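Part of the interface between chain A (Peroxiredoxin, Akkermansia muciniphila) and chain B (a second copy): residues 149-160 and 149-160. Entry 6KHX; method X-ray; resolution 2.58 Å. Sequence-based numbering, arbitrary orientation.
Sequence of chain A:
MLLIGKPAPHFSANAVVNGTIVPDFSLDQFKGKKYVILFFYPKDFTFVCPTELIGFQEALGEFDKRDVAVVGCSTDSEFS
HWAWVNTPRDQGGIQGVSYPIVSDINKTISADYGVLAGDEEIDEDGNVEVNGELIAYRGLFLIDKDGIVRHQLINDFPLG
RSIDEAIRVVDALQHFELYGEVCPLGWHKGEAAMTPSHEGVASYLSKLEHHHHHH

Chain A (149-160) VRHQLINDFPLG
Chain B 149-160: VRHQLINDFPLG

Two salt bridges close the ends of this antiparallel strand pair. Arg A150 NH1 donates to Asp B156 OD2 at 2.8 Å, and Arg B150 NH1 to Asp A156 OD2 at 2.6 Å; each carboxylate oxygen lies at the edge of the guanidinium, near its plane, where the N-H groups point. The arginines have chi1 to chi3 of m, m, t. Each aspartate, chi1 t, has its CA-to-CB bond toward the partner strand, and its OD1 accepts from the next backbone amide, Phe A157 N to Asp A156 OD1 at 2.6 Å and Phe B157 N to Asp B156 OD1 at 2.5 Å.

One step inward, His A151 ND1 donates to Asn B155 OD1, and His B151 ND1 to Asn A155 OD1, both at a very short 2.4 Å and nearly linear. The histidines have chi1 t and chi2 85°, the asparagines chi1 m. An amide side chain suits this place because it can accept and donate at once: Asn A155 ND2 donates to Leu A159 O at 3.2 Å, and Asn B155 ND2 to Leu B159 O at 3.1 Å, tying strand to turn.

Residues 149-155 of each chain form strands at 178°, their axes approaching to 4.7 Å. They are extended, phi/psi about -150/140 through the middle, but Arg A150 and Arg B150 have psi near -15°. Non-hydrogen-bonded pairs set the register: Leu A153 CA to Leu B153 CA, 4.1 Å, at the centre; His A151 CA to Asn B155 CA, 4.6 Å; Asn A155 CA to His B151 CA, 4.5 Å. Between them, Gln A152 N bonds Ile B154 O, 2.9 Å, and Ile B154 N bonds Gln A152 O, 2.8 Å; Gln B152 and Ile A154 repeat this. The ladder ends with Asp B156 N to Arg A150 O, 3.0 Å, and Asp A156 N to Arg B150 O, 2.9 Å. Type I turns follow, from Asp A156 to Leu A159 and Asp B156 to Leu B159.

His A151, Leu A153 and Asn A155 share one face with their B counterparts. There the leucines, chi1 and chi2 both t, meet at Leu A153 CD1 to Leu B153 CD1, 4.0 Å, between the two His-Asn pairs. Gln A152 and Gln B152 (p, t) and Ile A154 and Ile B154 (m, t) occupy the other face; glutamine's aliphatic stem packs on isoleucine, Gln A152 CG 3.9 Å from Ile B154 CB, while OE1 is bonded elsewhere in the structure. One water O accepts from Gln A152 NE2 at 3.0 Å and, weakly, from Gln B152 NE2 at 2.8 Å.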

# COMPACT_ATOMS: atom_id res chain seq x y z
N VAL A 149 4.69 5.27 37.69
CA VAL A 149 5.68 6.34 37.71
C VAL A 149 5.02 7.63 38.18
O VAL A 149 4.03 8.08 37.60
CB VAL A 149 6.32 6.52 36.32
CG1 VAL A 149 7.33 7.67 36.33
CG2 VAL A 149 6.97 5.22 35.87
N ARG A 150 5.59 8.24 39.23
CA ARG A 150 5.05 9.47 39.80
C ARG A 150 5.97 10.67 39.61
O ARG A 150 5.52 11.81 39.78
CB ARG A 150 4.79 9.29 41.30
CG ARG A 150 3.80 8.18 41.59
CD ARG A 150 2.43 8.51 41.08
NE ARG A 150 1.54 7.38 41.25
CZ ARG A 150 0.30 7.34 40.78
NH1 ARG A 150 -0.20 8.38 40.12
NH2 ARG A 150 -0.45 6.26 40.97
N HIS A 151 7.23 10.45 39.27
CA HIS A 151 8.19 11.52 39.12
C HIS A 151 9.30 11.03 38.20
O HIS A 151 9.75 9.89 38.32
CB HIS A 151 8.76 11.95 40.48
CG HIS A 151 10.07 12.68 40.40
ND1 HIS A 151 10.16 14.04 40.18
CD2 HIS A 151 11.35 12.23 40.50
CE1 HIS A 151 11.43 14.40 40.16
NE2 HIS A 151 12.17 13.32 40.35
N GLN A 152 9.73 11.89 37.28
CA GLN A 152 10.85 11.55 36.43
C GLN A 152 11.67 12.80 36.16
O GLN A 152 11.16 13.93 36.18
CB GLN A 152 10.41 10.92 35.11
CG GLN A 152 9.58 11.80 34.21
CD GLN A 152 9.36 11.17 32.86
OE1 GLN A 152 8.33 10.52 32.62
NE2 GLN A 152 10.34 11.32 31.97
N LEU A 153 12.95 12.57 35.91
CA LEU A 153 13.94 13.62 35.78
C LEU A 153 15.04 13.10 34.87
O LEU A 153 15.45 11.94 34.99
CB LEU A 153 14.46 14.02 37.16
CG LEU A 153 15.73 14.81 37.42
CD1 LEU A 153 15.61 15.48 38.77
CD2 LEU A 153 16.94 13.88 37.41
N ILE A 154 15.49 13.93 33.94
CA ILE A 154 16.59 13.59 33.05
C ILE A 154 17.54 14.77 32.99
O ILE A 154 17.11 15.91 32.76
CB ILE A 154 16.13 13.20 31.64
CG1 ILE A 154 14.98 12.19 31.71
CG2 ILE A 154 17.29 12.63 30.85
CD1 ILE A 154 14.40 11.81 30.35
N ASN A 155 18.83 14.51 33.20
CA ASN A 155 19.89 15.51 33.13
C ASN A 155 20.85 15.18 32.00
O ASN A 155 21.10 14.01 31.69
CB ASN A 155 20.66 15.58 34.44
CG ASN A 155 19.92 16.34 35.50
OD1 ASN A 155 18.79 16.78 35.28
ND2 ASN A 155 20.54 16.48 36.67
N ASP A 156 21.39 16.23 31.39
CA ASP A 156 22.48 16.07 30.44
C ASP A 156 23.69 15.44 31.13
O ASP A 156 23.82 15.46 32.36
CB ASP A 156 22.86 17.42 29.82
CG ASP A 156 23.69 17.27 28.56
OD1 ASP A 156 23.96 16.13 28.14
OD2 ASP A 156 24.07 18.31 27.98
N PHE A 157 24.59 14.89 30.32
CA PHE A 157 25.75 14.14 30.83
C PHE A 157 26.55 14.84 31.92
O PHE A 157 26.89 14.17 32.91
CB PHE A 157 26.65 13.76 29.65
CG PHE A 157 26.06 12.74 28.72
CD1 PHE A 157 25.41 11.63 29.22
CD2 PHE A 157 26.17 12.88 27.35
CE1 PHE A 157 24.87 10.68 28.37
CE2 PHE A 157 25.63 11.94 26.49
CZ PHE A 157 24.98 10.84 27.00
N PRO A 158 26.91 16.13 31.82
CA PRO A 158 27.77 16.71 32.85
C PRO A 158 27.07 17.18 34.12
O PRO A 158 27.74 17.72 35.00
CB PRO A 158 28.42 17.91 32.12
CG PRO A 158 27.55 18.20 30.96
CD PRO A 158 26.54 17.12 30.80
N LEU A 159 25.76 16.97 34.26
CA LEU A 159 25.00 17.53 35.39
C LEU A 159 24.57 16.41 36.33
O LEU A 159 23.57 15.72 36.09
CB LEU A 159 23.80 18.32 34.87
CG LEU A 159 24.12 19.34 33.77
CD1 LEU A 159 22.88 20.14 33.37
CD2 LEU A 159 25.23 20.27 34.20
N GLY A 160 25.33 16.24 37.41
CA GLY A 160 24.98 15.24 38.41
C GLY A 160 23.67 15.56 39.11
O GLY A 160 23.22 16.70 39.18
N VAL B 149 17.81 21.94 25.32
CA VAL B 149 17.35 21.44 26.62
C VAL B 149 18.49 20.69 27.29
O VAL B 149 19.05 19.74 26.72
CB VAL B 149 16.11 20.54 26.46
CG1 VAL B 149 15.69 19.97 27.82
CG2 VAL B 149 14.96 21.32 25.82
N ARG B 150 18.83 21.10 28.52
CA ARG B 150 19.89 20.46 29.29
C ARG B 150 19.39 19.69 30.49
O ARG B 150 20.12 18.83 31.01
CB ARG B 150 20.90 21.52 29.77
CG ARG B 150 21.58 22.25 28.64
CD ARG B 150 22.43 21.27 27.86
NE ARG B 150 23.03 21.87 26.68
CZ ARG B 150 23.67 21.16 25.76
NH1 ARG B 150 23.77 19.85 25.88
NH2 ARG B 150 24.20 21.77 24.70
N HIS B 151 18.15 19.92 30.91
CA HIS B 151 17.58 19.26 32.08
C HIS B 151 16.07 19.31 31.96
O HIS B 151 15.50 20.34 31.59
CB HIS B 151 18.06 19.94 33.37
CG HIS B 151 17.16 19.73 34.54
ND1 HIS B 151 17.23 18.62 35.35
CD2 HIS B 151 16.18 20.51 35.06
CE1 HIS B 151 16.32 18.71 36.31
NE2 HIS B 151 15.67 19.85 36.16
N GLN B 152 15.41 18.18 32.27
CA GLN B 152 13.96 18.15 32.27
C GLN B 152 13.48 17.27 33.42
O GLN B 152 14.15 16.31 33.83
CB GLN B 152 13.37 17.64 30.95
CG GLN B 152 13.72 16.21 30.61
CD GLN B 152 12.96 15.72 29.39
OE1 GLN B 152 13.47 15.74 28.27
NE2 GLN B 152 11.71 15.31 29.61
N LEU B 153 12.28 17.59 33.91
CA LEU B 153 11.70 16.99 35.10
C LEU B 153 10.18 17.06 34.96
O LEU B 153 9.64 18.10 34.58
CB LEU B 153 12.16 17.76 36.35
CG LEU B 153 11.52 17.64 37.73
CD1 LEU B 153 12.53 18.08 38.77
CD2 LEU B 153 10.25 18.48 37.86
N ILE B 154 9.50 15.96 35.28
CA ILE B 154 8.05 15.91 35.24
C ILE B 154 7.54 15.27 36.52
O ILE B 154 7.97 14.17 36.89
CB ILE B 154 7.51 15.14 34.02
CG1 ILE B 154 8.18 15.60 32.73
CG2 ILE B 154 6.00 15.32 33.93
CD1 ILE B 154 7.75 14.82 31.53
N ASN B 155 6.61 15.94 37.19
CA ASN B 155 5.97 15.44 38.40
C ASN B 155 4.50 15.17 38.15
O ASN B 155 3.84 15.86 37.36
CB ASN B 155 6.12 16.43 39.56
CG ASN B 155 7.49 16.36 40.20
OD1 ASN B 155 8.37 15.62 39.76
ND2 ASN B 155 7.67 17.14 41.27
N ASP B 156 3.98 14.15 38.84
CA ASP B 156 2.55 13.92 38.88
C ASP B 156 1.83 15.13 39.49
O ASP B 156 2.43 15.95 40.19
CB ASP B 156 2.25 12.65 39.68
CG ASP B 156 0.84 12.15 39.46
OD1 ASP B 156 0.09 12.79 38.69
OD2 ASP B 156 0.49 11.10 40.04
N PHE B 157 0.53 15.21 39.22
CA PHE B 157 -0.28 16.37 39.61
C PHE B 157 -0.12 16.80 41.07
O PHE B 157 0.06 18.01 41.30
CB PHE B 157 -1.74 16.05 39.28
CG PHE B 157 -2.03 15.98 37.80
CD1 PHE B 157 -1.57 16.96 36.93
CD2 PHE B 157 -2.74 14.91 37.27
CE1 PHE B 157 -1.84 16.89 35.57
CE2 PHE B 157 -3.01 14.83 35.91
CZ PHE B 157 -2.56 15.82 35.06
N PRO B 158 -0.17 15.93 42.08
CA PRO B 158 -0.14 16.42 43.46
C PRO B 158 1.24 16.74 44.03
O PRO B 158 1.33 17.16 45.18
CB PRO B 158 -0.79 15.27 44.26
CG PRO B 158 -0.70 14.06 43.39
CD PRO B 158 -0.24 14.46 42.02
N LEU B 159 2.32 16.61 43.26
CA LEU B 159 3.68 16.75 43.78
C LEU B 159 4.28 18.05 43.26
O LEU B 159 4.82 18.09 42.15
CB LEU B 159 4.54 15.55 43.39
CG LEU B 159 3.90 14.19 43.68
CD1 LEU B 159 4.83 13.05 43.30
CD2 LEU B 159 3.55 14.13 45.16
N GLY B 160 4.21 19.10 44.08
CA GLY B 160 4.80 20.37 43.70
C GLY B 160 6.31 20.28 43.54
O GLY B 160 6.98 19.42 44.11
O HOH W 1 11.66 14.00 32.06